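Local coordinates for nitrite oxidoreductase subunit A (Kuenenia stuttgartiensis, PDB 7B04), which belongs to the NarG-like molybdopterin oxidoreductase family and carries a molybdenum atom, two MD1 molecules and an iron/sulfur cluster, at residues P69-H73 with W562-Y566; R241-C245 with D756-F760; Y270-Q276 with D1090-T1096. All coordinates share one frame; numbering follows the deposited sequence.

Interaction 1. Residues P69-H73 with W562-Y566; sequences PNDTH and WAGNY. With MD1 (phosphoric acid 4-(2-amino-4-oxo-3,4,5,6,-tetrahydro-pteridin-6-yl)-2-hydroxy-3,4-dimercapto-but-3-en-yl ester guanylate ester), chain C; SF4 (iron/sulfur cluster), chain D.
One hydrogen bond joins the two loops: the amide nitrogen of N565 donates to the carboxamide oxygen of N70, with N to OD1 at 3.1 Å and an N-H...O angle of 158°. The CG of N70 lies anti to its own backbone nitrogen (chi1 -168°), which swings the carboxamide across to G564, whose CA is 3.3 Å from N70 OD1. Van der Waals packing supplies the rest. T72 lays CB and OG1 alongside the backbone of A563 and G564, while N565 CB comes to 4.0 Å from T72 CA. The side-chain carboxamide of N565 is held elsewhere, ND2 bonding to N710 O. In this molybdopterin oxidoreductase fold the 69-73 loop lies between the iron/sulfur cluster and the chain C MD1, and 562-566 flanks the dithiolene sulfurs of that MD1. On the MD1 side, G564 CA is 3.6 Å from MD1 S13, and N70 ND2 approaches the same sulfur at 3.8 Å. On the cluster side, CB of D71 points away from 562-566, and OD2 binds an iron, OD2 to FE1 being 2.1 Å, in a pocket that also contains C67, C75 and C115. The carbonyl oxygen of D71 reaches back to MD1, 3.2 Å from C7.

Interaction 2. Residues R241-C245 with D756-F760; sequences RFNNC and DNWKF
R241 holds the backbone oxygen of N757 with two nitrogens, NE and NH2. Its NE donates to N757 O at 2.8 Å and its NH2 to the same N757 O at 2.9 Å, and this oxygen lies close to the guanidinium plane, so both bonds share one acceptor and restrict rotation of the group. The side chain reaches this far because the chain is extended from CG to NE, and CG lies anti to the backbone nitrogen (chi1 -171°). On its way it runs over one face of the W758 indole: CD stands 4.0 Å from the centroid of the six-membered ring, a CH-pi contact, while the guanidinium is turned 79° from the ring plane. NH1 bonds to W584 O, outside the two segments. The next residue, F242, meets the same indole at its edge, with its backbone N 3.6 Å from W758 CZ2 and its CB also against that carbon. Its side chain packs on M741 and L745 of helix 734-749, and its ring meets W650 edge-to-face. The contact thus docks helix 238-254 onto the junction between helices 753-757 and 759-762, where W758 occupies the N-cap position of the second helix and its indole also rests on A739 and A742. One helical turn beyond R241, C245 closes the contact. Its sulfur makes an oblique sulfur-aromatic approach, SG lying 3.6 Å from W758 NE1, and on the other segment it also touches N757 CB at 3.6 Å. The N757 carboxamide looks elsewhere for its bonds, ND2 donating to V589 O and R753 O.

Interaction 3. Residues Y270-Q276 with D1090-T1096; sequences YTWHGDQ and DNHCINT. With MO (molybdenum atom), chain E; MD1 (phosphoric acid 4-(2-amino-4-oxo-3,4,5,6,-tetrahydro-pteridin-6-yl)-2-hydroxy-3,4-dimercapto-but-3-en-yl ester guanylate ester), chain F.
The hydroxyl of T1096 donates to the backbone oxygen of W272, with OG1 to O at 2.7 Å; it approaches from above the carbonyl plane, 48° out of it, and its oxygen is also bonded to K661 NZ. Beside it, the T1096 amide nitrogen makes a weak bond of 3.3 Å to T271 O. The methyl CG2 of T1096 meanwhile sits 3.6 Å from W272 CE3, at an oblique angle to the indole. Y270, at the start of the first segment, donates from its N to D1090 OD1 at 3.0 Å, again from above the plane, here that of the carboxylate. The same OD1 takes a second bond from N269 N, so two consecutive amides hold it. Next to it, T271 has its methyl CG2 anti to the carbonyl carbon, which points it at D1090 CA, 3.5 Å away, and at the sulfur of C1093; its hydroxyl is bonded to E613. The backbone of 271-274 forms a type I beta turn, closed by a bond from G274 N to T271 O, and G274, its last residue, has a positive phi. This turn leads into the metal site of the molybdopterin oxidoreductase fold. D275, just after it, binds molybdenum through both oxygens, OD1 and OD2 each 2.1 Å from the metal. Two sulfurs of the chain F MD1 and two of the chain C MD1 are the other ligands. H273 lays one ring face over the chain F MD1, next to C10 and O3A. Further on, N1095 OD1 accepts a weak bond from Q276 N at 3.2 Å, and that same nitrogen lies over the centre of the Y270 ring.

In the fold
The first segments come in the order 69-73, 241-245 and 270-276 and the second ones follow likewise, so all three interactions cross along the chain. Interactions 1 and 3 lie near the centre of the chain, their own centres 14 Å apart, and touch where the Y566 and Y270 rings stack and A563 CB meets D275. Together they line the chain C MD1, which sits between the iron/sulfur cluster and the molybdenum, consistent with a path between the two. Segments 562-566 and 270-276 each follow an outermost strand, 558-561 of the parallel sheet and 265-266 of a mixed sheet. Interaction 2, also buried but farther out, joins helices, its centre about 27 Å from the centre of each of the others.

Interaction 1. Residues P69-H73 with W562-Y566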
# COMPACT_ATOMS: atom_id res chain seq x y z
N PRO B 69 -1.02 -6.74 -11.15
CA PRO B 69 -0.07 -5.65 -11.44
C PRO B 69 1.39 -5.94 -11.11
O PRO B 69 2.06 -5.00 -10.67
CB PRO B 69 -0.60 -4.52 -10.56
CG PRO B 69 -1.06 -5.25 -9.33
CD PRO B 69 -1.58 -6.60 -9.80
N ASN B 70 1.92 -7.14 -11.32
CA ASN B 70 3.26 -7.48 -10.81
C ASN B 70 3.22 -7.45 -9.29
O ASN B 70 4.21 -7.16 -8.62
CB ASN B 70 4.37 -6.58 -11.36
CG ASN B 70 5.77 -7.11 -11.05
OD1 ASN B 70 5.93 -8.15 -10.42
ND2 ASN B 70 6.79 -6.38 -11.50
N ASP B 71 2.05 -7.69 -8.71
CA ASP B 71 1.95 -7.74 -7.23
C ASP B 71 2.72 -8.97 -6.71
O ASP B 71 3.32 -8.90 -5.62
CB ASP B 71 0.49 -7.75 -6.76
CG ASP B 71 0.30 -7.19 -5.36
OD1 ASP B 71 0.78 -6.07 -5.11
OD2 ASP B 71 -0.33 -7.88 -4.54
N THR B 72 2.67 -10.04 -7.50
CA THR B 72 3.15 -11.40 -7.21
C THR B 72 2.08 -12.22 -6.51
O THR B 72 2.34 -13.37 -6.13
CB THR B 72 4.46 -11.45 -6.39
OG1 THR B 72 5.06 -12.74 -6.57
CG2 THR B 72 4.21 -11.28 -4.91
N HIS B 73 0.88 -11.67 -6.34
CA HIS B 73 -0.21 -12.34 -5.65
C HIS B 73 -1.36 -12.73 -6.56
O HIS B 73 -1.99 -13.76 -6.31
CB HIS B 73 -0.71 -11.47 -4.50
CG HIS B 73 0.35 -11.15 -3.49
ND1 HIS B 73 0.83 -12.09 -2.60
CD2 HIS B 73 1.04 -10.02 -3.25
CE1 HIS B 73 1.77 -11.54 -1.85
NE2 HIS B 73 1.92 -10.28 -2.22
N TRP B 562 12.74 -13.15 -2.55
CA TRP B 562 11.40 -12.72 -2.91
C TRP B 562 11.47 -11.53 -3.84
O TRP B 562 12.34 -10.66 -3.69
CB TRP B 562 10.57 -12.38 -1.68
CG TRP B 562 10.31 -13.56 -0.84
CD1 TRP B 562 10.87 -13.83 0.37
CD2 TRP B 562 9.44 -14.66 -1.14
NE1 TRP B 562 10.40 -15.03 0.85
CE2 TRP B 562 9.52 -15.55 -0.06
CE3 TRP B 562 8.61 -14.96 -2.22
CZ2 TRP B 562 8.79 -16.74 -0.02
CZ3 TRP B 562 7.88 -16.14 -2.18
CH2 TRP B 562 7.98 -17.01 -1.09
N ALA B 563 10.56 -11.48 -4.80
CA ALA B 563 10.61 -10.49 -5.86
C ALA B 563 9.21 -10.35 -6.44
O ALA B 563 8.22 -10.75 -5.82
CB ALA B 563 11.65 -10.90 -6.90
N GLY B 564 9.12 -9.77 -7.64
CA GLY B 564 7.87 -9.75 -8.35
C GLY B 564 7.56 -11.12 -8.94
O GLY B 564 8.18 -12.13 -8.61
N ASN B 565 6.57 -11.13 -9.83
CA ASN B 565 6.12 -12.38 -10.45
C ASN B 565 6.95 -12.63 -11.70
O ASN B 565 6.71 -12.02 -12.75
CB ASN B 565 4.63 -12.33 -10.76
CG ASN B 565 4.01 -13.71 -10.77
OD1 ASN B 565 4.70 -14.71 -10.58
ND2 ASN B 565 2.70 -13.76 -10.98
N TYR B 566 7.91 -13.55 -11.60
CA TYR B 566 8.86 -13.83 -12.67
C TYR B 566 8.67 -15.18 -13.32
O TYR B 566 9.19 -15.40 -14.42
CB TYR B 566 10.29 -13.81 -12.11
CG TYR B 566 10.51 -14.97 -11.17
CD1 TYR B 566 10.08 -14.91 -9.85
CD2 TYR B 566 11.09 -16.15 -11.61
CE1 TYR B 566 10.25 -15.98 -8.99
CE2 TYR B 566 11.26 -17.23 -10.76
CZ TYR B 566 10.84 -17.13 -9.46
OH TYR B 566 11.01 -18.20 -8.61
PB MD1 C . 11.73 -6.01 -1.02
O3B MD1 C . 12.80 -4.78 -1.30
O1B MD1 C . 11.24 -5.92 0.41
O2B MD1 C . 12.42 -7.33 -1.23
O3A MD1 C . 10.46 -5.86 -2.06
C10 MD1 C . 10.64 -6.07 -3.43
C11 MD1 C . 9.34 -6.70 -4.01
O11 MD1 C . 8.14 -6.05 -3.18
C12 MD1 C . 9.33 -6.57 -5.35
S12 MD1 C . 10.89 -6.73 -6.26
C13 MD1 C . 8.09 -6.32 -6.25
S13 MD1 C . 8.42 -6.20 -8.03
C14 MD1 C . 6.74 -6.13 -5.82
N15 MD1 C . 6.77 -4.74 -5.03
C16 MD1 C . 5.63 -4.53 -4.23
C15 MD1 C . 4.98 -3.20 -4.11
O14 MD1 C . 5.42 -2.26 -4.70
N17 MD1 C . 3.78 -3.05 -3.24
C17 MD1 C . 3.22 -4.27 -2.48
N16 MD1 C . 2.05 -4.12 -1.64
N18 MD1 C . 3.88 -5.63 -2.60
C20 MD1 C . 5.04 -5.78 -3.44
N8 MD1 C . 5.69 -7.02 -3.59
C7 MD1 C . 6.08 -7.30 -5.12
PA MD1 C . 13.10 -3.54 -0.26
O1A MD1 C . 13.76 -2.43 -1.03
O2A MD1 C . 11.79 -3.06 0.31
O5' MD1 C . 14.10 -4.00 0.97
C5' MD1 C . 13.55 -4.62 2.09
C4' MD1 C . 14.31 -4.19 3.40
O4' MD1 C . 15.85 -4.43 3.29
C1' MD1 C . 16.44 -3.12 3.89
N9 MD1 C . 17.83 -2.88 3.43
C4 MD1 C . 18.81 -3.68 3.85
N3 MD1 C . 18.80 -4.87 4.75
C2 MD1 C . 20.05 -5.57 5.04
N2 MD1 C . 20.05 -6.73 5.91
N1 MD1 C . 21.29 -5.11 4.45
C6 MD1 C . 21.28 -3.97 3.60
O6 MD1 C . 22.30 -3.59 3.11
C5 MD1 C . 19.97 -3.24 3.30
N7 MD1 C . 19.69 -2.17 2.55
C8 MD1 C . 18.36 -1.94 2.63
C2' MD1 C . 15.64 -2.24 3.43
O2' MD1 C . 15.74 -1.00 4.18
C3' MD1 C . 14.15 -2.94 3.62
O3' MD1 C . 13.69 -2.76 5.00
FE1 SF4 D . -1.97 -7.04 -5.50
FE2 SF4 D . -4.45 -6.72 -6.59
FE3 SF4 D . -4.04 -6.19 -3.94
FE4 SF4 D . -3.98 -8.77 -4.83
S1 SF4 D . -5.76 -7.36 -4.85
S2 SF4 D . -2.50 -7.78 -3.41
S3 SF4 D . -3.04 -8.49 -6.89
S4 SF4 D . -3.12 -5.09 -5.71

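Interaction 2. Residues R241-C245 with D756-F760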
# COMPACT_ATOMS: atom_id res chain seq x y z
N ARG B 241 6.41 -12.89 -28.93
CA ARG B 241 5.96 -13.47 -30.19
C ARG B 241 6.06 -12.45 -31.32
O ARG B 241 6.45 -12.80 -32.44
CB ARG B 241 4.53 -13.98 -30.04
CG ARG B 241 4.01 -14.81 -31.20
CD ARG B 241 2.58 -15.24 -30.94
NE ARG B 241 2.04 -16.06 -32.03
CZ ARG B 241 2.10 -17.39 -32.06
NH1 ARG B 241 2.69 -18.05 -31.08
NH2 ARG B 241 1.59 -18.05 -33.09
N PHE B 242 5.71 -11.20 -31.04
CA PHE B 242 5.83 -10.14 -32.04
C PHE B 242 7.28 -9.98 -32.48
O PHE B 242 7.56 -9.85 -33.68
CB PHE B 242 5.29 -8.83 -31.48
CG PHE B 242 5.32 -7.70 -32.47
CD1 PHE B 242 4.36 -7.60 -33.47
CD2 PHE B 242 6.30 -6.72 -32.40
CE1 PHE B 242 4.39 -6.56 -34.38
CE2 PHE B 242 6.33 -5.68 -33.31
CZ PHE B 242 5.37 -5.60 -34.30
N ASN B 243 8.17 -9.99 -31.51
CA ASN B 243 9.61 -9.86 -31.76
C ASN B 243 10.04 -11.02 -32.65
O ASN B 243 10.83 -10.83 -33.54
CB ASN B 243 10.33 -10.01 -30.43
CG ASN B 243 10.21 -8.77 -29.61
OD1 ASN B 243 9.95 -7.72 -30.14
ND2 ASN B 243 10.44 -8.87 -28.32
N ASN B 244 9.51 -12.19 -32.39
CA ASN B 244 9.86 -13.36 -33.21
C ASN B 244 9.40 -13.15 -34.64
O ASN B 244 10.14 -13.45 -35.54
CB ASN B 244 9.26 -14.62 -32.60
CG ASN B 244 9.83 -15.85 -33.24
OD1 ASN B 244 10.75 -15.76 -34.02
ND2 ASN B 244 9.25 -16.99 -32.95
N CYS B 245 8.21 -12.60 -34.81
CA CYS B 245 7.55 -12.37 -36.12
C CYS B 245 8.37 -11.42 -36.97
O CYS B 245 8.23 -11.43 -38.14
CB CYS B 245 6.22 -11.70 -35.89
SG CYS B 245 4.86 -12.86 -35.65
N ASP B 756 -1.14 -15.06 -39.96
CA ASP B 756 -1.16 -16.47 -39.56
C ASP B 756 -0.60 -16.65 -38.16
O ASP B 756 -1.10 -17.47 -37.38
CB ASP B 756 -0.39 -17.32 -40.57
CG ASP B 756 -1.00 -17.26 -41.96
OD1 ASP B 756 -2.18 -16.85 -42.07
OD2 ASP B 756 -0.31 -17.62 -42.93
N ASN B 757 0.45 -15.90 -37.81
CA ASN B 757 1.03 -16.01 -36.48
C ASN B 757 0.10 -15.46 -35.41
O ASN B 757 0.29 -15.76 -34.23
CB ASN B 757 2.38 -15.29 -36.44
CG ASN B 757 3.54 -16.19 -36.81
OD1 ASN B 757 4.08 -16.91 -35.97
ND2 ASN B 757 3.92 -16.17 -38.08
N TRP B 758 -0.87 -14.63 -35.79
CA TRP B 758 -1.86 -14.06 -34.87
C TRP B 758 -3.28 -14.45 -35.28
O TRP B 758 -4.23 -13.72 -34.99
CB TRP B 758 -1.71 -12.54 -34.80
CG TRP B 758 -0.36 -12.13 -34.33
CD1 TRP B 758 0.71 -11.82 -35.11
CD2 TRP B 758 0.07 -11.99 -32.97
NE1 TRP B 758 1.79 -11.48 -34.32
CE2 TRP B 758 1.42 -11.58 -33.00
CE3 TRP B 758 -0.55 -12.17 -31.73
CZ2 TRP B 758 2.16 -11.35 -31.84
CZ3 TRP B 758 0.18 -11.94 -30.58
CH2 TRP B 758 1.52 -11.53 -30.65
N LYS B 759 -3.43 -15.59 -35.95
CA LYS B 759 -4.73 -15.97 -36.52
C LYS B 759 -5.80 -16.09 -35.44
O LYS B 759 -6.86 -15.46 -35.52
CB LYS B 759 -4.59 -17.29 -37.29
CG LYS B 759 -5.90 -17.80 -37.87
CD LYS B 759 -6.55 -16.76 -38.76
CE LYS B 759 -5.72 -16.50 -40.00
NZ LYS B 759 -6.33 -15.47 -40.88
N PHE B 760 -5.54 -16.90 -34.41
CA PHE B 760 -6.54 -17.12 -33.38
C PHE B 760 -6.73 -15.90 -32.49
O PHE B 760 -7.80 -15.75 -31.89
CB PHE B 760 -6.17 -18.36 -32.56
CG PHE B 760 -6.02 -19.60 -33.39
CD1 PHE B 760 -7.14 -20.28 -33.85
CD2 PHE B 760 -4.77 -20.08 -33.72
CE1 PHE B 760 -7.00 -21.41 -34.62
CE2 PHE B 760 -4.63 -21.22 -34.49
CZ PHE B 760 -5.75 -21.89 -34.94

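Interaction 3. Residues Y270-Q276 with D1090-T1096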
# COMPACT_ATOMS: atom_id res chain seq x y z
N TYR B 270 12.96 -9.89 -15.20
CA TYR B 270 13.32 -10.23 -13.83
C TYR B 270 14.62 -9.56 -13.43
O TYR B 270 14.70 -8.90 -12.38
CB TYR B 270 13.42 -11.75 -13.71
CG TYR B 270 13.49 -12.31 -12.30
CD1 TYR B 270 12.71 -11.79 -11.28
CD2 TYR B 270 14.31 -13.40 -12.01
CE1 TYR B 270 12.76 -12.33 -10.01
CE2 TYR B 270 14.36 -13.93 -10.74
CZ TYR B 270 13.59 -13.39 -9.74
OH TYR B 270 13.65 -13.92 -8.47
N THR B 271 15.66 -9.75 -14.23
CA THR B 271 16.96 -9.17 -13.91
C THR B 271 16.95 -7.65 -14.00
O THR B 271 17.55 -6.97 -13.16
CB THR B 271 18.01 -9.77 -14.84
OG1 THR B 271 17.69 -9.44 -16.20
CG2 THR B 271 18.01 -11.27 -14.66
N TRP B 272 16.31 -7.10 -15.03
CA TRP B 272 16.26 -5.64 -15.20
C TRP B 272 15.78 -4.94 -13.94
O TRP B 272 16.28 -3.87 -13.59
CB TRP B 272 15.36 -5.29 -16.39
CG TRP B 272 14.89 -3.87 -16.38
CD1 TRP B 272 13.60 -3.43 -16.36
CD2 TRP B 272 15.71 -2.70 -16.39
NE1 TRP B 272 13.57 -2.05 -16.36
CE2 TRP B 272 14.85 -1.58 -16.38
CE3 TRP B 272 17.10 -2.48 -16.41
CZ2 TRP B 272 15.33 -0.27 -16.38
CZ3 TRP B 272 17.56 -1.19 -16.42
CH2 TRP B 272 16.68 -0.10 -16.41
N HIS B 273 14.80 -5.52 -13.26
CA HIS B 273 14.27 -4.92 -12.04
C HIS B 273 15.15 -5.18 -10.82
O HIS B 273 14.84 -4.69 -9.73
CB HIS B 273 12.85 -5.44 -11.79
CG HIS B 273 11.85 -4.95 -12.79
ND1 HIS B 273 10.61 -5.53 -12.95
CD2 HIS B 273 11.90 -3.93 -13.68
CE1 HIS B 273 9.95 -4.90 -13.90
NE2 HIS B 273 10.71 -3.93 -14.36
N GLY B 274 16.26 -5.91 -10.97
CA GLY B 274 17.06 -6.26 -9.81
C GLY B 274 16.43 -7.29 -8.91
O GLY B 274 16.79 -7.38 -7.73
N ASP B 275 15.51 -8.09 -9.44
CA ASP B 275 14.71 -9.00 -8.64
C ASP B 275 15.34 -10.38 -8.48
O ASP B 275 15.05 -11.06 -7.49
CB ASP B 275 13.32 -9.14 -9.27
CG ASP B 275 12.46 -7.89 -9.13
OD1 ASP B 275 12.66 -7.11 -8.17
OD2 ASP B 275 11.57 -7.69 -9.99
N GLN B 276 16.19 -10.81 -9.41
CA GLN B 276 16.81 -12.15 -9.33
C GLN B 276 17.83 -12.18 -8.19
O GLN B 276 18.42 -11.16 -7.97
CB GLN B 276 17.50 -12.46 -10.66
CG GLN B 276 18.67 -13.42 -10.60
CD GLN B 276 18.81 -14.43 -11.71
OE1 GLN B 276 18.27 -15.52 -11.66
NE2 GLN B 276 19.61 -14.10 -12.70
N ASP B 1090 16.64 -13.26 -17.70
CA ASP B 1090 15.99 -13.53 -16.42
C ASP B 1090 16.63 -14.72 -15.70
O ASP B 1090 16.04 -15.24 -14.75
CB ASP B 1090 14.48 -13.74 -16.57
CG ASP B 1090 13.81 -12.60 -17.36
OD1 ASP B 1090 14.35 -11.47 -17.35
OD2 ASP B 1090 12.73 -12.82 -17.95
N ASN B 1091 17.81 -15.18 -16.15
CA ASN B 1091 18.53 -16.28 -15.50
C ASN B 1091 20.01 -16.11 -15.82
O ASN B 1091 20.46 -16.58 -16.87
CB ASN B 1091 18.03 -17.61 -16.01
CG ASN B 1091 18.44 -18.76 -15.12
OD1 ASN B 1091 18.67 -18.59 -13.93
ND2 ASN B 1091 18.51 -19.95 -15.70
N HIS B 1092 20.77 -15.58 -14.87
CA HIS B 1092 22.18 -15.24 -15.03
C HIS B 1092 22.41 -14.19 -16.12
O HIS B 1092 22.99 -14.45 -17.19
CB HIS B 1092 23.03 -16.46 -15.34
CG HIS B 1092 24.49 -16.18 -15.28
ND1 HIS B 1092 25.07 -15.53 -14.20
CD2 HIS B 1092 25.47 -16.33 -16.20
CE1 HIS B 1092 26.36 -15.37 -14.43
NE2 HIS B 1092 26.63 -15.84 -15.64
N CYS B 1093 21.92 -12.99 -15.85
CA CYS B 1093 22.34 -11.80 -16.57
C CYS B 1093 22.37 -10.66 -15.56
O CYS B 1093 22.26 -10.88 -14.34
CB CYS B 1093 21.45 -11.56 -17.81
SG CYS B 1093 19.70 -11.38 -17.53
N ILE B 1094 22.58 -9.44 -16.06
CA ILE B 1094 22.80 -8.29 -15.18
C ILE B 1094 21.60 -8.08 -14.28
O ILE B 1094 20.45 -8.02 -14.73
CB ILE B 1094 23.07 -7.00 -15.98
CG1 ILE B 1094 24.46 -6.99 -16.59
CG2 ILE B 1094 22.96 -5.81 -15.07
CD1 ILE B 1094 24.87 -5.59 -17.12
N ASN B 1095 21.87 -7.96 -12.98
CA ASN B 1095 20.85 -7.73 -11.96
C ASN B 1095 21.05 -6.32 -11.43
O ASN B 1095 21.98 -6.06 -10.67
CB ASN B 1095 20.97 -8.75 -10.84
CG ASN B 1095 19.63 -9.15 -10.28
OD1 ASN B 1095 18.84 -9.81 -10.95
ND2 ASN B 1095 19.35 -8.74 -9.05
N THR B 1096 20.19 -5.40 -11.86
CA THR B 1096 20.40 -3.99 -11.60
C THR B 1096 20.31 -3.69 -10.11
O THR B 1096 19.57 -4.33 -9.35
CB THR B 1096 19.39 -3.14 -12.34
OG1 THR B 1096 18.10 -3.31 -11.73
CG2 THR B 1096 19.36 -3.53 -13.81
MO MO E . 10.69 -6.36 -8.56
PB MD1 F . 7.28 -1.91 -13.66
O3B MD1 F . 6.17 -1.33 -12.60
O1B MD1 F . 7.63 -0.81 -14.63
O2B MD1 F . 6.68 -3.07 -14.42
O3A MD1 F . 8.66 -2.44 -12.91
C10 MD1 F . 8.68 -2.78 -11.56
C11 MD1 F . 10.03 -2.33 -10.93
O11 MD1 F . 9.83 -0.90 -10.22
C12 MD1 F . 10.52 -3.25 -10.11
S12 MD1 F . 9.51 -4.72 -9.75
C13 MD1 F . 11.91 -3.22 -9.41
S13 MD1 F . 12.23 -4.66 -8.35
C14 MD1 F . 12.96 -2.21 -9.47
N15 MD1 F . 12.94 -1.51 -8.03
C16 MD1 F . 13.62 -0.27 -7.94
C15 MD1 F . 13.88 0.30 -6.59
O14 MD1 F . 13.53 -0.30 -5.62
N17 MD1 F . 14.58 1.60 -6.45
C17 MD1 F . 15.03 2.37 -7.71
N16 MD1 F . 15.72 3.64 -7.58
N18 MD1 F . 14.77 1.80 -9.09
C20 MD1 F . 14.10 0.54 -9.24
N8 MD1 F . 13.88 0.06 -10.54
C7 MD1 F . 13.05 -1.30 -10.66
PA MD1 F . 4.63 -0.90 -13.04
O1A MD1 F . 3.69 -1.05 -11.87
O2A MD1 F . 4.67 0.54 -13.48
O5' MD1 F . 4.05 -1.74 -14.33
C5' MD1 F . 2.69 -1.59 -14.60
C4' MD1 F . 2.46 -0.53 -15.74
O4' MD1 F . 1.52 -1.13 -16.82
C1' MD1 F . 0.13 -0.48 -16.56
N9 MD1 F . -0.95 -1.51 -16.53
C4 MD1 F . -1.24 -2.16 -17.65
N3 MD1 F . -0.67 -2.06 -19.01
C2 MD1 F . -1.19 -2.91 -20.07
N2 MD1 F . -0.63 -2.81 -21.40
N1 MD1 F . -2.26 -3.85 -19.81
C6 MD1 F . -2.80 -3.94 -18.49
O6 MD1 F . -3.67 -4.71 -18.27
C5 MD1 F . -2.24 -3.04 -17.38
N7 MD1 F . -2.55 -2.91 -16.09
C8 MD1 F . -1.75 -1.96 -15.55
C2' MD1 F . 0.23 0.12 -15.44
O2' MD1 F . -0.57 1.34 -15.45
C3' MD1 F . 1.83 0.49 -15.28
O3' MD1 F . 2.13 1.67 -16.08